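Local coordinates for protein leucine aminopeptidase (Legionella pneumophila, PDB 5GNE) that probably removes amino-terminal residues, leucine in particular, from peptides as a zinc-dependent aminopeptidase of the M28 family, at residues Q139-Q144 against V173-G178; A268-N273 against D339-H344; A314-V319 against T328-A333. All coordinates share one frame; numbering follows the deposited sequence.

Contact 1 of 3, residues Q139-Q144 against V173-G178; sequences QWFKQQ and VVTVIG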
loop_
_atom_site.group_PDB
_atom_site.type_symbol
_atom_site.label_atom_id
_atom_site.label_comp_id
_atom_site.label_asym_id
_atom_site.label_seq_id
_atom_site.Cartn_x
_atom_site.Cartn_y
_atom_site.Cartn_z
ATOM N N GLN A 139 -12.086 -10.944 -1.694
ATOM C CA GLN A 139 -12.738 -11.974 -0.879
ATOM C C GLN A 139 -11.780 -13.087 -0.521
ATOM O O GLN A 139 -11.776 -13.577 0.606
ATOM C CB GLN A 139 -13.970 -12.544 -1.582
ATOM C CG GLN A 139 -15.030 -11.499 -1.788
ATOM C CD GLN A 139 -16.151 -11.959 -2.668
ATOM O OE1 GLN A 139 -15.942 -12.686 -3.638
ATOM N NE2 GLN A 139 -17.364 -11.534 -2.339
ATOM N N TRP A 140 -10.989 -13.497 -1.498
ATOM C CA TRP A 140 -9.938 -14.482 -1.283
ATOM C C TRP A 140 -9.017 -14.097 -0.112
ATOM O O TRP A 140 -8.776 -14.885 0.805
ATOM C CB TRP A 140 -9.142 -14.670 -2.572
ATOM C CG TRP A 140 -8.130 -15.746 -2.479
ATOM C CD1 TRP A 140 -8.346 -17.090 -2.613
ATOM C CD2 TRP A 140 -6.727 -15.584 -2.248
ATOM N NE1 TRP A 140 -7.168 -17.771 -2.476
ATOM C CE2 TRP A 140 -6.157 -16.877 -2.242
ATOM C CE3 TRP A 140 -5.896 -14.475 -2.043
ATOM C CZ2 TRP A 140 -4.793 -17.095 -2.044
ATOM C CZ3 TRP A 140 -4.537 -14.691 -1.835
ATOM C CH2 TRP A 140 -4.000 -15.992 -1.835
ATOM N N PHE A 141 -8.505 -12.877 -0.162
ATOM C CA PHE A 141 -7.583 -12.392 0.841
ATOM C C PHE A 141 -8.178 -12.498 2.231
ATOM O O PHE A 141 -7.532 -13.005 3.151
ATOM C CB PHE A 141 -7.206 -10.935 0.541
ATOM C CG PHE A 141 -6.297 -10.314 1.558
ATOM C CD1 PHE A 141 -6.822 -9.651 2.661
ATOM C CD2 PHE A 141 -4.924 -10.365 1.392
ATOM C CE1 PHE A 141 -5.998 -9.071 3.605
ATOM C CE2 PHE A 141 -4.075 -9.779 2.310
ATOM C CZ PHE A 141 -4.614 -9.126 3.433
ATOM N N LYS A 142 -9.432 -12.064 2.364
ATOM C CA LYS A 142 -10.116 -12.061 3.659
ATOM C C LYS A 142 -10.175 -13.479 4.192
ATOM O O LYS A 142 -9.894 -13.747 5.360
ATOM C CB LYS A 142 -11.528 -11.474 3.546
ATOM C CG LYS A 142 -12.144 -11.152 4.914
ATOM C CD LYS A 142 -13.651 -10.928 4.876
ATOM C CE LYS A 142 -14.184 -10.633 6.274
ATOM N NZ LYS A 142 -14.290 -11.875 7.106
ATOM N N GLN A 143 -10.566 -14.382 3.319
ATOM C CA GLN A 143 -10.720 -15.774 3.692
ATOM C C GLN A 143 -9.375 -16.424 4.028
ATOM O O GLN A 143 -9.311 -17.276 4.917
ATOM C CB GLN A 143 -11.450 -16.509 2.575
ATOM C CG GLN A 143 -11.214 -17.979 2.517
ATOM C CD GLN A 143 -11.755 -18.543 1.236
ATOM O OE1 GLN A 143 -12.965 -18.535 1.009
ATOM N NE2 GLN A 143 -10.862 -18.991 0.359
ATOM N N GLN A 144 -8.302 -16.020 3.340
ATOM C CA GLN A 144 -6.955 -16.506 3.692
ATOM C C GLN A 144 -6.594 -16.119 5.126
ATOM O O GLN A 144 -5.951 -16.878 5.847
ATOM C CB GLN A 144 -5.883 -15.961 2.750
ATOM C CG GLN A 144 -6.014 -16.374 1.312
ATOM C CD GLN A 144 -5.899 -17.869 1.123
ATOM O OE1 GLN A 144 -6.874 -18.523 0.768
ATOM N NE2 GLN A 144 -4.711 -18.419 1.368
ATOM N N VAL A 173 -9.818 -4.795 2.373
ATOM C CA VAL A 173 -9.932 -5.751 3.455
ATOM C C VAL A 173 -8.970 -5.407 4.570
ATOM O O VAL A 173 -7.757 -5.336 4.356
ATOM C CB VAL A 173 -9.635 -7.167 2.976
ATOM C CG1 VAL A 173 -9.776 -8.152 4.138
ATOM C CG2 VAL A 173 -10.535 -7.543 1.793
ATOM N N VAL A 174 -9.522 -5.206 5.765
ATOM C CA VAL A 174 -8.757 -4.888 6.956
ATOM C C VAL A 174 -8.778 -6.116 7.867
ATOM O O VAL A 174 -9.847 -6.646 8.164
ATOM C CB VAL A 174 -9.363 -3.668 7.694
ATOM C CG1 VAL A 174 -8.606 -3.342 8.998
ATOM C CG2 VAL A 174 -9.384 -2.462 6.783
ATOM N N THR A 175 -7.602 -6.582 8.288
ATOM C CA THR A 175 -7.496 -7.671 9.259
ATOM C C THR A 175 -6.579 -7.225 10.382
ATOM O O THR A 175 -5.774 -6.307 10.195
ATOM C CB THR A 175 -6.933 -8.937 8.663
ATOM O OG1 THR A 175 -5.521 -8.773 8.472
ATOM C CG2 THR A 175 -7.629 -9.264 7.347
ATOM N N VAL A 176 -6.745 -7.824 11.560
ATOM C CA VAL A 176 -5.933 -7.459 12.708
ATOM C C VAL A 176 -5.665 -8.656 13.581
ATOM O O VAL A 176 -6.561 -9.442 13.866
ATOM C CB VAL A 176 -6.594 -6.337 13.584
ATOM C CG1 VAL A 176 -7.992 -6.716 14.021
ATOM C CG2 VAL A 176 -5.725 -6.027 14.804
ATOM N N ILE A 177 -4.422 -8.788 14.021
ATOM C CA ILE A 177 -4.092 -9.799 15.004
ATOM C C ILE A 177 -3.814 -9.113 16.349
ATOM O O ILE A 177 -2.984 -8.186 16.450
ATOM C CB ILE A 177 -2.891 -10.634 14.569
ATOM C CG1 ILE A 177 -3.123 -11.231 13.184
ATOM C CG2 ILE A 177 -2.657 -11.761 15.551
ATOM C CD1 ILE A 177 -1.922 -11.931 12.667
ATOM N N GLY A 178 -4.518 -9.573 17.377
ATOM C CA GLY A 178 -4.406 -9.002 18.698
ATOM C C GLY A 178 -5.331 -7.807 18.856
ATOM O O GLY A 178 -4.883 -6.734 19.242
#
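Phe-141 and Val-173 meet side by side, and their apolar contact is the closest between the helical turn 139-144 and the strand residues 173-178. The methyl CG1 of Val-173 reaches the rim of the phenyl ring close to its plane, 3.6 Å from Phe-141 CD1, so the valine borders the ring instead of lying over it. Val-173 CB also approaches the same ring corner, at 3.8 Å from Phe-141 CD1. With its CG anti to the backbone N (chi1 177°), Phe-141 extends toward the strand, and the two side chains run past one another in opposite senses. One ring carbon further, Phe-141 CE1 comes within 4.1 Å of Thr-175 CG2, an oblique methyl contact. A second apolar contact uses the base of a lysine: Lys-142 CB lies 3.8 Å from Val-173 CG1, and CG is almost as close. A single valine methyl is thus lodged between the phenyl rim and the aliphatic stem of the next helical residue.

The polar groups of these side chains are engaged away from the interface. Lys-142 bends at its last torsion (chi4 -77°), and its NZ forms a salt bridge with Asp-146 and a hydrogen bond with Ser-159 OG. Thr-175 turns OG1 to the carbonyl oxygen of Phe-232, leaving its methyl for the phenyl ring.

Helix and strand run nearly parallel, their local axes 9° apart and 8.8 Å from each other at closest approach. Helix 132-151 packs on one face of the mixed sheet, where strand 170-177 lies between strands 157-164 and 230-235; Phe-141 also touches Ala-234 of the latter strand and Leu-213 of helix 202-221.

Contact 2 of 3, residues A268-N273 against D339-H344; sequences AGYRAN and DNPYVH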
loop_
_atom_site.group_PDB
_atom_site.type_symbol
_atom_site.label_atom_id
_atom_site.label_comp_id
_atom_site.label_asym_id
_atom_site.label_seq_id
_atom_site.Cartn_x
_atom_site.Cartn_y
_atom_site.Cartn_z
ATOM N N ALA A 268 7.282 -5.494 -4.280
ATOM C CA ALA A 268 8.316 -6.080 -3.433
ATOM C C ALA A 268 9.058 -7.258 -4.070
ATOM O O ALA A 268 9.663 -8.056 -3.351
ATOM C CB ALA A 268 7.713 -6.512 -2.130
ATOM N N GLY A 269 8.959 -7.419 -5.389
ATOM C CA GLY A 269 9.421 -8.656 -5.988
ATOM C C GLY A 269 10.267 -8.658 -7.243
ATOM O O GLY A 269 10.677 -9.720 -7.704
ATOM N N TYR A 270 10.553 -7.490 -7.793
ATOM C CA TYR A 270 11.279 -7.426 -9.046
ATOM C C TYR A 270 12.641 -6.832 -8.837
ATOM O O TYR A 270 12.777 -5.764 -8.245
ATOM C CB TYR A 270 10.521 -6.613 -10.081
ATOM C CG TYR A 270 11.320 -6.323 -11.343
ATOM C CD1 TYR A 270 11.456 -7.272 -12.337
ATOM C CD2 TYR A 270 11.918 -5.084 -11.544
ATOM C CE1 TYR A 270 12.165 -7.009 -13.502
ATOM C CE2 TYR A 270 12.635 -4.814 -12.700
ATOM C CZ TYR A 270 12.753 -5.779 -13.673
ATOM O OH TYR A 270 13.460 -5.505 -14.815
ATOM N N ARG A 271 13.658 -7.537 -9.319
ATOM C CA ARG A 271 14.991 -6.983 -9.306
ATOM C C ARG A 271 15.389 -6.562 -10.700
ATOM O O ARG A 271 15.155 -7.287 -11.654
ATOM C CB ARG A 271 16.007 -7.971 -8.744
ATOM C CG ARG A 271 15.803 -8.255 -7.285
ATOM C CD ARG A 271 17.058 -8.859 -6.728
ATOM N NE ARG A 271 16.911 -9.320 -5.354
ATOM C CZ ARG A 271 17.634 -10.301 -4.837
ATOM N NH1 ARG A 271 18.558 -10.892 -5.582
ATOM N NH2 ARG A 271 17.460 -10.674 -3.579
ATOM N N ALA A 272 15.935 -5.358 -10.813
ATOM C CA ALA A 272 16.408 -4.847 -12.093
ATOM C C ALA A 272 17.595 -5.704 -12.556
ATOM O O ALA A 272 17.616 -6.192 -13.687
ATOM C CB ALA A 272 16.798 -3.386 -11.975
ATOM N N ASN A 273 18.583 -5.858 -11.676
ATOM C CA ASN A 273 19.646 -6.846 -11.847
ATOM C C ASN A 273 19.410 -7.994 -10.873
ATOM O O ASN A 273 19.528 -7.814 -9.664
ATOM C CB ASN A 273 21.020 -6.217 -11.621
ATOM C CG ASN A 273 21.120 -4.818 -12.203
ATOM O OD1 ASN A 273 21.111 -4.635 -13.424
ATOM N ND2 ASN A 273 21.222 -3.821 -11.333
ATOM N N ASP A 339 13.861 0.808 -13.205
ATOM C CA ASP A 339 12.490 0.456 -12.842
ATOM C C ASP A 339 12.063 -0.936 -13.190
ATOM O O ASP A 339 12.810 -1.721 -13.763
ATOM C CB ASP A 339 11.506 1.363 -13.583
ATOM C CG ASP A 339 11.504 2.759 -13.070
ATOM O OD1 ASP A 339 11.995 2.956 -11.944
ATOM O OD2 ASP A 339 11.054 3.662 -13.812
ATOM N N ASN A 340 10.834 -1.241 -12.797
ATOM C CA ASN A 340 10.118 -2.346 -13.389
ATOM C C ASN A 340 9.423 -1.784 -14.635
ATOM O O ASN A 340 8.420 -1.095 -14.523
ATOM C CB ASN A 340 9.133 -2.954 -12.400
ATOM C CG ASN A 340 8.430 -4.170 -12.952
ATOM O OD1 ASN A 340 8.406 -4.405 -14.161
ATOM N ND2 ASN A 340 7.900 -4.983 -12.063
ATOM N N PRO A 341 9.966 -2.065 -15.831
ATOM C CA PRO A 341 9.348 -1.553 -17.062
ATOM C C PRO A 341 8.030 -2.234 -17.393
ATOM O O PRO A 341 7.339 -1.775 -18.293
ATOM C CB PRO A 341 10.393 -1.867 -18.136
ATOM C CG PRO A 341 11.088 -3.090 -17.620
ATOM C CD PRO A 341 11.143 -2.912 -16.116
ATOM N N TYR A 342 7.682 -3.301 -16.681
ATOM C CA TYR A 342 6.507 -4.084 -17.050
ATOM C C TYR A 342 5.233 -3.752 -16.266
ATOM O O TYR A 342 4.153 -4.229 -16.631
ATOM C CB TYR A 342 6.799 -5.579 -16.885
ATOM C CG TYR A 342 8.109 -6.060 -17.479
ATOM C CD1 TYR A 342 8.231 -6.328 -18.839
ATOM C CD2 TYR A 342 9.215 -6.285 -16.671
ATOM C CE1 TYR A 342 9.433 -6.789 -19.378
ATOM C CE2 TYR A 342 10.413 -6.740 -17.198
ATOM C CZ TYR A 342 10.522 -6.992 -18.553
ATOM O OH TYR A 342 11.721 -7.457 -19.066
ATOM N N VAL A 343 5.336 -2.937 -15.213
ATOM C CA VAL A 343 4.156 -2.622 -14.404
ATOM C C VAL A 343 3.052 -1.993 -15.249
ATOM O O VAL A 343 3.321 -1.225 -16.160
ATOM C CB VAL A 343 4.500 -1.693 -13.215
ATOM C CG1 VAL A 343 5.380 -2.435 -12.206
ATOM C CG2 VAL A 343 5.182 -0.416 -13.707
ATOM N N HIS A 344 1.812 -2.347 -14.923
ATOM C CA HIS A 344 0.628 -1.932 -15.671
ATOM C C HIS A 344 0.582 -2.479 -17.093
ATOM O O HIS A 344 -0.110 -1.931 -17.952
ATOM C CB HIS A 344 0.503 -0.400 -15.697
ATOM C CG HIS A 344 0.587 0.239 -14.340
ATOM N ND1 HIS A 344 1.519 1.205 -14.029
ATOM C CD2 HIS A 344 -0.136 0.040 -13.219
ATOM C CE1 HIS A 344 1.360 1.583 -12.775
ATOM N NE2 HIS A 344 0.368 0.886 -12.255
#
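Tyr-270 projects from the 268-273 loop onto the turn at 339-344, with Asn-340 over one face of its ring and the following residues at its end. Its CB starts beside the amide, 3.7 Å from Asn-340 ND2. Next along, CG lies below the same amide: Asn-340 CG sits over the ring, displaced toward the rim, and the ring and amide planes differ by 24°, an offset stack of a flat polar group on an aromatic one. CD2 touches the asparagine stem, 3.6 Å from Asn-340 CB. At the next ring carbon the neighbour becomes the main chain; Asp-339 O approaches the ring edge near its plane, 3.3 Å from Tyr-270 CE2. Across the ring, CE1 is 4.1 Å from Tyr-342 CE2, where the two tyrosine side chains cross at about a right angle. The phenolic end is met by carbon: Tyr-270 OH lies 3.7 Å from Pro-341 CD.

The amide under which this ring lies is secured at both ends. Asn-340 holds its CG opposite the backbone N (chi1 -176°), and OD1 accepts the backbone N-H of Tyr-342, with an OD1 to N distance of 2.8 Å; the donor stands tilted 30° from the carbonyl plane. ND2 gives a hydrogen bond to Asp-203 OD2, while the other carboxylate oxygen, OD1, receives Gly-269 N, so one aspartate ties both loops together.

An Asx turn at Asn-340, set at the head of a type I beta turn from Asn-340 to Val-343, thus leads directly into His-344, a zinc ligand. Asp-203 is next in sequence to Asp-204, which binds both zinc ions, and the arrangement borders the dinuclear zinc site characteristic of M28 peptidases.

Contact 3 of 3, residues A314-V319 against T328-A333; sequences ACSDHV and TTYPSA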
loop_
_atom_site.group_PDB
_atom_site.type_symbol
_atom_site.label_atom_id
_atom_site.label_comp_id
_atom_site.label_asym_id
_atom_site.label_seq_id
_atom_site.Cartn_x
_atom_site.Cartn_y
_atom_site.Cartn_z
ATOM N N ALA A 314 1.192 11.396 -5.239
ATOM C CA ALA A 314 0.157 10.364 -5.022
ATOM C C ALA A 314 0.703 9.013 -5.466
ATOM O O ALA A 314 0.067 8.231 -6.169
ATOM C CB ALA A 314 -1.118 10.705 -5.767
ATOM N N CYS A 315 1.930 8.793 -5.051
ATOM C CA CYS A 315 2.716 7.649 -5.422
ATOM C C CYS A 315 2.053 6.318 -5.073
ATOM O O CYS A 315 1.949 5.409 -5.916
ATOM C CB CYS A 315 4.053 7.774 -4.726
ATOM S SG CYS A 315 5.139 6.238 -4.967
ATOM N N SER A 316 1.590 6.200 -3.833
ATOM C CA SER A 316 1.017 4.943 -3.404
ATOM C C SER A 316 0.262 5.143 -2.107
ATOM O O SER A 316 0.218 6.262 -1.588
ATOM C CB SER A 316 2.116 3.890 -3.245
ATOM O OG SER A 316 1.550 2.599 -3.112
ATOM N N ASP A 317 -0.296 4.067 -1.557
ATOM C CA ASP A 317 -1.277 4.209 -0.480
ATOM C C ASP A 317 -0.737 4.903 0.769
ATOM O O ASP A 317 -1.507 5.500 1.517
ATOM C CB ASP A 317 -1.854 2.840 -0.123
ATOM C CG ASP A 317 -2.551 2.197 -1.313
ATOM O OD1 ASP A 317 -3.542 2.790 -1.773
ATOM O OD2 ASP A 317 -2.114 1.112 -1.791
ATOM N N HIS A 318 0.576 4.815 0.994
ATOM C CA HIS A 318 1.204 5.474 2.130
ATOM C C HIS A 318 0.826 6.956 2.197
ATOM O O HIS A 318 0.639 7.500 3.286
ATOM C CB HIS A 318 2.727 5.304 2.084
ATOM C CG HIS A 318 3.378 5.972 0.920
ATOM N ND1 HIS A 318 3.160 5.575 -0.384
ATOM C CD2 HIS A 318 4.234 7.020 0.856
ATOM C CE1 HIS A 318 3.854 6.347 -1.203
ATOM N NE2 HIS A 318 4.514 7.232 -0.475
ATOM N N VAL A 319 0.645 7.560 1.030
ATOM C CA VAL A 319 0.250 8.966 0.892
ATOM C C VAL A 319 -1.030 9.296 1.657
ATOM O O VAL A 319 -1.127 10.355 2.278
ATOM C CB VAL A 319 0.118 9.332 -0.610
ATOM C CG1 VAL A 319 -0.662 10.611 -0.827
ATOM C CG2 VAL A 319 1.518 9.452 -1.220
ATOM N N THR A 328 4.713 6.812 8.445
ATOM C CA THR A 328 4.685 5.975 7.280
ATOM C C THR A 328 6.078 5.606 6.821
ATOM O O THR A 328 6.972 6.427 6.851
ATOM C CB THR A 328 3.910 6.730 6.186
ATOM O OG1 THR A 328 2.530 6.331 6.213
ATOM C CG2 THR A 328 4.464 6.517 4.832
ATOM N N THR A 329 6.269 4.356 6.424
ATOM C CA THR A 329 7.503 3.963 5.746
ATOM C C THR A 329 7.193 3.061 4.546
ATOM O O THR A 329 6.216 2.306 4.564
ATOM C CB THR A 329 8.475 3.247 6.703
ATOM O OG1 THR A 329 9.683 2.945 5.998
ATOM C CG2 THR A 329 7.893 1.946 7.208
ATOM N N TYR A 330 8.011 3.145 3.505
ATOM C CA TYR A 330 7.736 2.448 2.245
ATOM C C TYR A 330 9.002 1.835 1.620
ATOM O O TYR A 330 9.723 2.504 0.886
ATOM C CB TYR A 330 7.032 3.423 1.271
ATOM C CG TYR A 330 6.680 2.916 -0.128
ATOM C CD1 TYR A 330 6.708 1.560 -0.468
ATOM C CD2 TYR A 330 6.309 3.814 -1.112
ATOM C CE1 TYR A 330 6.400 1.137 -1.760
ATOM C CE2 TYR A 330 5.994 3.403 -2.395
ATOM C CZ TYR A 330 6.047 2.072 -2.711
ATOM O OH TYR A 330 5.711 1.695 -3.990
ATOM N N PRO A 331 9.298 0.562 1.937
ATOM C CA PRO A 331 10.409 -0.120 1.245
ATOM C C PRO A 331 10.000 -0.567 -0.169
ATOM O O PRO A 331 8.896 -1.096 -0.355
ATOM C CB PRO A 331 10.698 -1.323 2.152
ATOM C CG PRO A 331 9.360 -1.641 2.777
ATOM C CD PRO A 331 8.666 -0.297 2.962
ATOM N N SER A 332 10.879 -0.377 -1.149
ATOM C CA SER A 332 10.555 -0.727 -2.530
ATOM C C SER A 332 11.620 -1.584 -3.261
ATOM O O SER A 332 12.822 -1.435 -3.054
ATOM C CB SER A 332 10.302 0.561 -3.299
ATOM O OG SER A 332 9.872 0.283 -4.607
ATOM N N ALA A 333 11.143 -2.462 -4.142
ATOM C CA ALA A 333 11.980 -3.347 -4.950
ATOM C C ALA A 333 12.958 -2.635 -5.892
ATOM O O ALA A 333 14.047 -3.142 -6.142
ATOM C CB ALA A 333 11.088 -4.304 -5.760
#
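His-318 of helix 318-323 packs against Thr-328 and Tyr-330 of strand 328-332, which lies between strands 259-264 and 279-282 in the mixed sheet of this M28 alpha/beta fold. The methyl of Thr-328 touches the histidine stem, with CG2 3.5 Å from His-318 CB, and lies near the plane of the imidazole at its edge. Tyr-330 instead comes over one imidazole face, its CD2 3.5 Å from His-318 CE1. The two rings are tilted obliquely, their planes 48° apart. With CG set between the backbone N and the carbonyl carbon (chi1 65°), the imidazole is wedged between Tyr-330 and Val-319 CG2, which covers its opposite face, while Ser-316 CB borders its edge.

Around the tyrosine, Ser-316 CB reaches Tyr-330 CE2 at 4.0 Å. Cys-315 SG lies 3.9 Å from Tyr-330 CE2, at the ring edge and near its plane, a sulfur-aromatic contact. That sulfur is fixed by its disulfide to Cys-311.

Further out lies the zinc site. Ser-316 OG is hydrogen-bonded to OD2 of the zinc ligand Asp-266 and to Gln-264 NE2, a second-shell position. The same aspartate is also held at its main chain, where Tyr-330 OH is hydrogen-bonded to the carbonyl oxygen, Asp-266 O.

How the contacts relate
Contact 1 comes first along the chain, and contact 3 is nested in the chain between the two segments of contact 2. Contacts 1 and 3 reach the same mixed sheet but lie apart, their centres about 21 Å from each other: the first near one margin, on strand 170-177, the other on strand 328-332 further across. Contact 2 lies about 27 Å from contact 1 and about 15 Å from contact 3, centre to centre, and touches the latter where Ala-333 CB packs on the backbone of residues 268-270. Contacts 2 and 3 both connect to the zinc site, contact 2 carrying the ligand His-344 and contact 3 bonding to Asp-266, whereas contact 1 joins a helix to the sheet.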